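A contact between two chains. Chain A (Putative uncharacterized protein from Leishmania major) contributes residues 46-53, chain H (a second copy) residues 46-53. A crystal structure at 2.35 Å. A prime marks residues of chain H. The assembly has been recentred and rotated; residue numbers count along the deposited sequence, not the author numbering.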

# COMPACT_ATOMS: atom_id res chain seq x y z
N ALA A 46 -4.60 2.92 -15.06
CA ALA A 46 -5.00 3.20 -16.44
C ALA A 46 -3.97 4.09 -17.15
O ALA A 46 -3.81 4.00 -18.36
CB ALA A 46 -6.36 3.87 -16.46
N HIS A 47 -3.27 4.92 -16.37
CA HIS A 47 -2.37 5.96 -16.87
C HIS A 47 -0.93 5.45 -16.94
O HIS A 47 -0.42 4.89 -15.97
CB HIS A 47 -2.47 7.18 -15.95
CG HIS A 47 -1.52 8.30 -16.27
ND1 HIS A 47 -1.75 9.20 -17.29
CD2 HIS A 47 -0.37 8.69 -15.68
CE1 HIS A 47 -0.77 10.08 -17.32
NE2 HIS A 47 0.08 9.80 -16.35
N LYS A 48 -0.29 5.65 -18.09
CA LYS A 48 1.08 5.21 -18.32
C LYS A 48 2.09 6.34 -18.14
O LYS A 48 1.80 7.50 -18.42
CB LYS A 48 1.21 4.65 -19.74
CG LYS A 48 0.49 3.33 -19.98
CD LYS A 48 1.21 2.51 -21.06
CE LYS A 48 0.73 1.06 -21.16
NZ LYS A 48 -0.03 0.74 -22.42
N VAL A 49 3.30 5.99 -17.69
CA VAL A 49 4.35 6.96 -17.42
C VAL A 49 5.67 6.39 -17.91
O VAL A 49 5.75 5.20 -18.25
CB VAL A 49 4.44 7.30 -15.89
CG1 VAL A 49 3.13 7.77 -15.38
CG2 VAL A 49 4.88 6.09 -15.05
N ASP A 50 6.69 7.23 -17.96
CA ASP A 50 8.06 6.81 -18.22
C ASP A 50 8.75 6.44 -16.91
O ASP A 50 8.74 7.22 -15.94
CB ASP A 50 8.85 7.92 -18.92
CG ASP A 50 8.48 8.09 -20.41
OD1 ASP A 50 8.23 7.08 -21.12
OD2 ASP A 50 8.50 9.24 -20.89
N ASN A 51 9.34 5.25 -16.86
CA ASN A 51 10.04 4.81 -15.66
C ASN A 51 11.48 5.38 -15.55
O ASN A 51 11.90 6.22 -16.34
CB ASN A 51 10.03 3.27 -15.60
CG ASN A 51 10.90 2.67 -16.65
OD1 ASN A 51 11.48 3.40 -17.47
ND2 ASN A 51 11.03 1.34 -16.65
N GLU A 52 12.25 4.91 -14.57
CA GLU A 52 13.62 5.39 -14.36
C GLU A 52 14.54 5.16 -15.56
O GLU A 52 15.57 5.81 -15.66
CB GLU A 52 14.24 4.74 -13.12
CG GLU A 52 13.62 5.18 -11.78
CD GLU A 52 12.35 4.42 -11.40
OE1 GLU A 52 11.75 3.73 -12.27
OE2 GLU A 52 11.94 4.53 -10.22
N GLU A 53 14.20 4.22 -16.45
CA GLU A 53 15.06 3.85 -17.59
C GLU A 53 14.50 4.26 -18.95
O GLU A 53 15.03 3.86 -19.97
CB GLU A 53 15.31 2.33 -17.59
CG GLU A 53 16.25 1.83 -16.49
CD GLU A 53 16.16 0.30 -16.26
OE1 GLU A 53 15.08 -0.31 -16.55
OE2 GLU A 53 17.17 -0.29 -15.79
N ALA H 46 11.56 9.40 -5.48
CA ALA H 46 12.65 10.15 -6.09
C ALA H 46 12.32 10.51 -7.54
O ALA H 46 12.52 11.64 -7.97
CB ALA H 46 13.95 9.35 -6.04
N HIS H 47 11.80 9.53 -8.28
CA HIS H 47 11.51 9.68 -9.71
C HIS H 47 10.24 10.50 -9.92
O HIS H 47 9.29 10.40 -9.15
CB HIS H 47 11.35 8.29 -10.33
CG HIS H 47 11.03 8.30 -11.79
ND1 HIS H 47 11.95 8.66 -12.75
CD2 HIS H 47 9.90 7.98 -12.46
CE1 HIS H 47 11.39 8.57 -13.95
NE2 HIS H 47 10.14 8.16 -13.79
N LYS H 48 10.23 11.31 -10.98
CA LYS H 48 9.07 12.13 -11.32
C LYS H 48 8.43 11.73 -12.64
O LYS H 48 9.10 11.25 -13.55
CB LYS H 48 9.42 13.62 -11.34
CG LYS H 48 9.41 14.27 -9.96
CD LYS H 48 8.92 15.72 -10.02
CE LYS H 48 8.84 16.34 -8.64
NZ LYS H 48 10.19 16.54 -8.08
N VAL H 49 7.12 11.96 -12.74
CA VAL H 49 6.32 11.52 -13.87
C VAL H 49 5.30 12.61 -14.21
O VAL H 49 5.01 13.47 -13.37
CB VAL H 49 5.57 10.19 -13.54
CG1 VAL H 49 6.55 9.09 -13.19
CG2 VAL H 49 4.61 10.38 -12.39
N ASP H 50 4.79 12.60 -15.43
CA ASP H 50 3.65 13.42 -15.82
C ASP H 50 2.40 12.73 -15.32
O ASP H 50 2.30 11.51 -15.41
CB ASP H 50 3.56 13.55 -17.34
CG ASP H 50 4.47 14.63 -17.91
OD1 ASP H 50 5.15 15.31 -17.11
OD2 ASP H 50 4.49 14.79 -19.15
N ASN H 51 1.46 13.50 -14.78
CA ASN H 51 0.20 12.93 -14.31
C ASN H 51 -0.91 13.03 -15.35
O ASN H 51 -0.63 13.35 -16.50
CB ASN H 51 -0.20 13.50 -12.94
CG ASN H 51 -0.84 14.86 -13.02
OD1 ASN H 51 -0.77 15.56 -14.04
ND2 ASN H 51 -1.47 15.27 -11.92
N GLU H 52 -2.15 12.75 -14.97
CA GLU H 52 -3.26 12.68 -15.92
C GLU H 52 -3.63 14.04 -16.54
O GLU H 52 -4.36 14.09 -17.54
CB GLU H 52 -4.50 12.05 -15.27
CG GLU H 52 -4.36 10.56 -14.87
CD GLU H 52 -3.76 10.36 -13.48
OE1 GLU H 52 -2.93 11.19 -13.05
OE2 GLU H 52 -4.10 9.36 -12.82
N GLU H 53 -3.15 15.14 -15.94
CA GLU H 53 -3.37 16.50 -16.46
C GLU H 53 -2.12 17.13 -17.11
O GLU H 53 -2.18 18.27 -17.57
CB GLU H 53 -3.93 17.38 -15.35
CG GLU H 53 -5.39 17.05 -15.01
CD GLU H 53 -5.78 17.32 -13.55
OE1 GLU H 53 -4.89 17.54 -12.70
OE2 GLU H 53 -7.00 17.29 -13.25
O HOH W 1 6.14 10.61 -17.56

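The two copies meet through the same segment, each contributing a short strand, residues 48-50, and the loops that flank it. The strands run at 135° to one another, closer to antiparallel than to parallel, and their axes approach to 6.4 Å. The register is nearly symmetric: Val49 lies opposite Val49′, whereas His47 pairs with Glu52′ and Glu52 with His47′.

The polar part of the contact is a reciprocal pair of hydrogen bonds from histidine side chains to main-chain carbonyls. NE2 of His47 donates to O of Asp50′ at 3.0 Å, with an N-H...O angle of 166°, and NE2 of His47′ donates to O of Asp50 at 2.7 Å and 158°. Both imidazoles adopt the t rotamer about chi1 and have similar chi2 values, 79° and 72°, so each ring reaches across to the partner chain and meets the carbonyl oxygen near the ring plane, where the N-H is directed. These bonds require a proton on NE2 in both copies. They also satisfy the Asp50 carbonyls without a strand-to-strand backbone ladder.

The amide of the same residue is served by solvent. Water 1 sits between the chains and accepts from N of Asp50′ at 3.2 Å and, weakly, from N of Asp50 at 3.4 Å. Asp50 therefore takes part through both polar atoms of its main chain, while its carboxylate makes no hydrogen bond across the contact; OD1 of Asp50′ is satisfied elsewhere in the structure.

Glu52 makes no hydrogen bond or salt bridge to the histidine; carbon atoms of it lie against the ring in both halves. CG of Glu52′ lies over one face of the His47 ring, 4.1 Å from CG to the ring centroid and 27° off the normal, a CH-pi contact. In the other half the equivalent contact comes from the main chain and is off-centre, with CA of Glu52 4.3 Å from the centroid of the His47′ ring. The OE1 atoms of Glu52 and Glu52′ both find hydrogen bonds elsewhere in the structure.

Between the two histidine clusters the valines close the centre. Both point toward the opposing strand in the m rotamer, and CB of Val49 packs against CG1 of Val49′ at 3.9 Å.

The side chain of Asn51 points away from the partner and bonds within its own loop: its OD1 accepts from N of Glu53 at 3.0 Å, and OD1 of Asn51′ accepts from N of Glu53′ at 3.1 Å.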